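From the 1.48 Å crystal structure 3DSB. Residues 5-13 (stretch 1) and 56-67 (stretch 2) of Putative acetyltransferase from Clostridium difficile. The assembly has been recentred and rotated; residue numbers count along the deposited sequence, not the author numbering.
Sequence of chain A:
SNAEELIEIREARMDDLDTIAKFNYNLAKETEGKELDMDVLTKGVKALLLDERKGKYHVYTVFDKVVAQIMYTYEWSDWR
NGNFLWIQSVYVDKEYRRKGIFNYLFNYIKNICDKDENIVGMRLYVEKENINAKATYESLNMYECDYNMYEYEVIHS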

# COMPACT_ATOMS: atom_id res chain seq x y z
N GLU A 5 -3.55 34.27 -2.31
CA GLU A 5 -4.57 33.26 -1.87
C GLU A 5 -4.90 33.43 -0.39
O GLU A 5 -4.04 33.82 0.43
CB GLU A 5 -4.07 31.83 -2.17
CG GLU A 5 -2.81 31.40 -1.34
CD GLU A 5 -3.13 31.03 0.12
OE1 GLU A 5 -2.23 31.14 0.98
OE2 GLU A 5 -4.29 30.66 0.40
N LEU A 6 -6.16 33.14 -0.02
CA LEU A 6 -6.53 33.24 1.38
C LEU A 6 -6.76 31.86 2.01
O LEU A 6 -6.24 31.57 3.08
CB LEU A 6 -7.76 34.12 1.57
CG LEU A 6 -7.53 35.52 1.01
CD1 LEU A 6 -8.78 36.33 1.29
CD2 LEU A 6 -6.32 36.15 1.65
N ILE A 7 -7.54 31.04 1.32
CA ILE A 7 -7.69 29.65 1.72
C ILE A 7 -7.28 28.76 0.56
O ILE A 7 -7.69 28.94 -0.59
CB ILE A 7 -9.16 29.35 2.10
CG1 ILE A 7 -9.57 30.14 3.37
CG2 ILE A 7 -9.36 27.85 2.29
CD1 ILE A 7 -11.08 30.04 3.74
N GLU A 8 -6.48 27.75 0.87
CA GLU A 8 -6.07 26.84 -0.19
C GLU A 8 -5.68 25.51 0.37
O GLU A 8 -5.41 25.37 1.57
CB GLU A 8 -4.89 27.39 -0.98
CG GLU A 8 -3.55 27.40 -0.26
CD GLU A 8 -2.39 27.85 -1.16
OE1 GLU A 8 -1.27 28.02 -0.64
OE2 GLU A 8 -2.61 28.03 -2.37
N ILE A 9 -5.65 24.56 -0.54
CA ILE A 9 -5.04 23.27 -0.27
C ILE A 9 -3.75 23.25 -1.08
O ILE A 9 -3.75 23.60 -2.28
CB ILE A 9 -5.99 22.11 -0.65
CG1 ILE A 9 -7.22 22.05 0.27
CG2 ILE A 9 -5.22 20.75 -0.58
CD1 ILE A 9 -8.36 21.17 -0.24
N ARG A 10 -2.66 22.85 -0.45
CA ARG A 10 -1.39 22.79 -1.14
C ARG A 10 -0.61 21.59 -0.63
O ARG A 10 -0.85 21.07 0.47
CB ARG A 10 -0.56 24.04 -0.86
CG ARG A 10 -0.28 24.35 0.64
CD ARG A 10 0.87 25.36 0.83
NE ARG A 10 1.09 25.73 2.23
CZ ARG A 10 1.81 25.03 3.10
NH1 ARG A 10 2.38 23.86 2.76
NH2 ARG A 10 1.91 25.48 4.35
N GLU A 11 0.37 21.19 -1.41
CA GLU A 11 1.31 20.19 -0.95
C GLU A 11 2.03 20.71 0.30
O GLU A 11 2.33 21.92 0.44
CB GLU A 11 2.30 19.85 -2.07
CG GLU A 11 1.63 19.11 -3.24
CD GLU A 11 2.60 18.61 -4.33
OE1 GLU A 11 3.82 18.80 -4.18
OE2 GLU A 11 2.09 18.01 -5.32
N ALA A 12 2.33 19.82 1.24
CA ALA A 12 3.11 20.22 2.40
C ALA A 12 4.54 20.60 2.02
O ALA A 12 5.01 20.24 0.95
CB ALA A 12 3.09 19.09 3.46
N ARG A 13 5.18 21.32 2.93
CA ARG A 13 6.58 21.75 2.85
C ARG A 13 7.31 21.34 4.13
O ARG A 13 6.65 21.02 5.13
CB ARG A 13 6.65 23.30 2.69
CG ARG A 13 5.85 23.84 1.50
CD ARG A 13 6.15 25.30 1.25
NE ARG A 13 5.47 26.22 2.16
CZ ARG A 13 4.51 27.09 1.81
NH1 ARG A 13 4.04 27.16 0.56
NH2 ARG A 13 4.00 27.89 2.72
N LYS A 56 2.39 11.62 -0.23
CA LYS A 56 2.26 13.07 -0.15
C LYS A 56 1.32 13.50 0.97
O LYS A 56 0.25 12.88 1.16
CB LYS A 56 1.69 13.63 -1.46
CG LYS A 56 2.43 13.30 -2.73
CD LYS A 56 3.68 14.12 -2.94
CE LYS A 56 4.16 13.87 -4.38
NZ LYS A 56 4.12 12.37 -4.73
N TYR A 57 1.70 14.57 1.69
CA TYR A 57 0.77 15.33 2.51
C TYR A 57 0.27 16.51 1.72
O TYR A 57 1.05 17.18 1.01
CB TYR A 57 1.45 15.89 3.75
CG TYR A 57 2.00 14.89 4.71
CD1 TYR A 57 1.18 14.27 5.63
CD2 TYR A 57 3.38 14.68 4.79
CE1 TYR A 57 1.73 13.37 6.58
CE2 TYR A 57 3.92 13.80 5.69
CZ TYR A 57 3.09 13.15 6.60
OH TYR A 57 3.69 12.28 7.49
N HIS A 58 -1.02 16.80 1.90
CA HIS A 58 -1.59 18.09 1.51
C HIS A 58 -2.14 18.72 2.78
O HIS A 58 -2.68 18.01 3.66
CB HIS A 58 -2.71 17.95 0.47
CG HIS A 58 -2.22 17.52 -0.88
ND1 HIS A 58 -1.91 16.21 -1.17
CD2 HIS A 58 -1.94 18.23 -2.00
CE1 HIS A 58 -1.48 16.13 -2.42
NE2 HIS A 58 -1.49 17.34 -2.95
N VAL A 59 -2.06 20.04 2.86
CA VAL A 59 -2.56 20.76 4.00
C VAL A 59 -3.56 21.82 3.52
O VAL A 59 -3.45 22.37 2.40
CB VAL A 59 -1.41 21.45 4.79
CG1 VAL A 59 -0.57 20.40 5.50
CG2 VAL A 59 -0.50 22.33 3.86
N TYR A 60 -4.53 22.05 4.40
CA TYR A 60 -5.54 23.10 4.22
C TYR A 60 -5.08 24.31 5.04
O TYR A 60 -4.79 24.18 6.21
CB TYR A 60 -6.88 22.58 4.70
CG TYR A 60 -8.09 23.43 4.39
CD1 TYR A 60 -8.97 23.06 3.37
CD2 TYR A 60 -8.39 24.55 5.16
CE1 TYR A 60 -10.11 23.84 3.08
CE2 TYR A 60 -9.51 25.29 4.91
CZ TYR A 60 -10.37 24.93 3.89
OH TYR A 60 -11.48 25.70 3.67
N THR A 61 -4.94 25.46 4.38
CA THR A 61 -4.42 26.65 5.09
C THR A 61 -5.40 27.80 5.01
O THR A 61 -6.14 27.97 4.02
CB THR A 61 -3.03 27.11 4.53
OG1 THR A 61 -3.18 27.61 3.20
CG2 THR A 61 -2.04 25.93 4.52
N VAL A 62 -5.39 28.60 6.07
CA VAL A 62 -6.28 29.76 6.18
C VAL A 62 -5.40 30.93 6.58
O VAL A 62 -4.86 30.94 7.68
CB VAL A 62 -7.37 29.51 7.25
CG1 VAL A 62 -8.24 30.78 7.42
CG2 VAL A 62 -8.25 28.27 6.89
N PHE A 63 -5.25 31.90 5.67
CA PHE A 63 -4.30 33.01 5.89
C PHE A 63 -2.95 32.48 6.34
O PHE A 63 -2.36 32.95 7.33
CB PHE A 63 -4.85 34.05 6.88
CG PHE A 63 -5.85 34.99 6.27
CD1 PHE A 63 -7.15 34.56 5.97
CD2 PHE A 63 -5.49 36.32 5.95
CE1 PHE A 63 -8.08 35.39 5.39
CE2 PHE A 63 -6.46 37.19 5.40
CZ PHE A 63 -7.74 36.70 5.11
N ASP A 64 -2.52 31.43 5.62
CA ASP A 64 -1.22 30.76 5.81
C ASP A 64 -1.12 29.81 6.98
O ASP A 64 -0.11 29.10 7.09
CB ASP A 64 -0.06 31.76 5.86
CG ASP A 64 -0.01 32.65 4.63
OD1 ASP A 64 -0.26 32.16 3.50
OD2 ASP A 64 0.29 33.87 4.82
N LYS A 65 -2.13 29.78 7.85
CA LYS A 65 -2.12 28.86 8.99
C LYS A 65 -2.58 27.48 8.55
O LYS A 65 -3.67 27.36 7.99
CB LYS A 65 -3.06 29.38 10.07
CG LYS A 65 -3.11 28.53 11.32
CD LYS A 65 -4.08 29.13 12.34
CE LYS A 65 -4.29 28.19 13.53
NZ LYS A 65 -3.01 27.72 14.14
N VAL A 66 -1.76 26.47 8.80
CA VAL A 66 -2.13 25.10 8.49
C VAL A 66 -3.15 24.63 9.54
O VAL A 66 -2.83 24.62 10.73
CB VAL A 66 -0.91 24.19 8.51
CG1 VAL A 66 -1.36 22.71 8.51
CG2 VAL A 66 0.01 24.50 7.32
N VAL A 67 -4.35 24.23 9.11
CA VAL A 67 -5.40 23.82 10.03
C VAL A 67 -5.92 22.38 9.78
O VAL A 67 -6.77 21.89 10.52
CB VAL A 67 -6.61 24.79 10.01
CG1 VAL A 67 -6.15 26.22 10.33
CG2 VAL A 67 -7.29 24.79 8.66
O HOH W 1 -3.72 30.35 3.21
O HOH W 2 -0.69 27.93 2.09
O HOH W 3 1.27 28.12 4.90
O HOH W 4 -0.92 18.01 -5.45

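The apolar centre of this contact lies on the sheet face that carries Ile-7, Ile-9, Tyr-60 and Val-62. Tyr-60, at chi1 t, lays its ring along the neighbouring strand, so that two isoleucines meet it: Ile-9 CG1 is 3.7 Å from Tyr-60 CD1, and Ile-7 CG2 is 3.5 Å from Tyr-60 CZ. Both approaches are oblique to the ring. Ile-7 CG1 also reaches Val-62 CG2, at 4.2 Å. Two further apolar contacts lie past the ends of strand 7-11. Ala-12 CB points toward the second stretch and sits 3.6 Å from Tyr-57 CB; it also comes within 4.4 Å of Val-59 CG1, on the face opposite Tyr-60. Leu-6 CD2 lies over one face of the Phe-63 ring, 3.8 Å from Phe-63 CZ; CD2 is 4.1 Å from the ring centroid, 23° off the ring normal, a CH-pi contact over the face.

The backbone holds these side chains in register. Strands 7-11 and 56-62 run antiparallel, with 158° between their directions. Glu-8 and Thr-61 form a hydrogen-bonded pair, Thr-61 N donating to Glu-8 O at 2.9 Å and Glu-8 N to Thr-61 O at 3.2 Å; the first is the straighter, at 170° against 155°. Arg-10 and Val-59 repeat the pattern, with Arg-10 N to Val-59 O at 3.0 Å and Val-59 N to Arg-10 O at 2.9 Å. Single bonds extend the ladder at its ends: Phe-63 N to Leu-6 O, 2.8 Å, and Ala-12 N to Tyr-57 O, 2.9 Å. Between the paired rungs, CA-H...O contacts such as Ile-9 CA to Val-59 O, 3.2 Å, reflect the close approach of the non-hydrogen-bonded pairs.

Glu-8, Arg-10, Val-59 and Thr-61 occupy the other face, where packing gives way to polar contacts. Val-59 CG2 covers one face of the Arg-10 guanidinium, 3.4 Å from Arg-10 NH1, which also donates to Glu-11 O at 3.0 Å. The guanidinium also meets Thr-61 CG2 (3.9 Å from Arg-10 NE) and Val-66 CG2 (3.7 Å from Arg-10 NH2), and ordered waters bind it: Arg-10 NE donates to water 2 at 2.8 Å, and that water donates to Glu-8 OE1, also at 2.8 Å, and hydrogen-bonds Thr-61 OG1 at 2.7 Å. Water 3 accepts from Arg-10 NH2 and donates to Asp-64 O, both at 2.8 Å, tying the arginine to the type I' turn from Val-62 to Lys-65.

At the outer edge, Glu-5 OE1 and Asp-64 OD1 are 3.4 Å apart, two acceptors of like charge with no direct bond. Water 1 lies close by, hydrogen-bonded to Glu-5 OE1 at 2.8 Å and accepting from Asp-64 N at 2.9 Å.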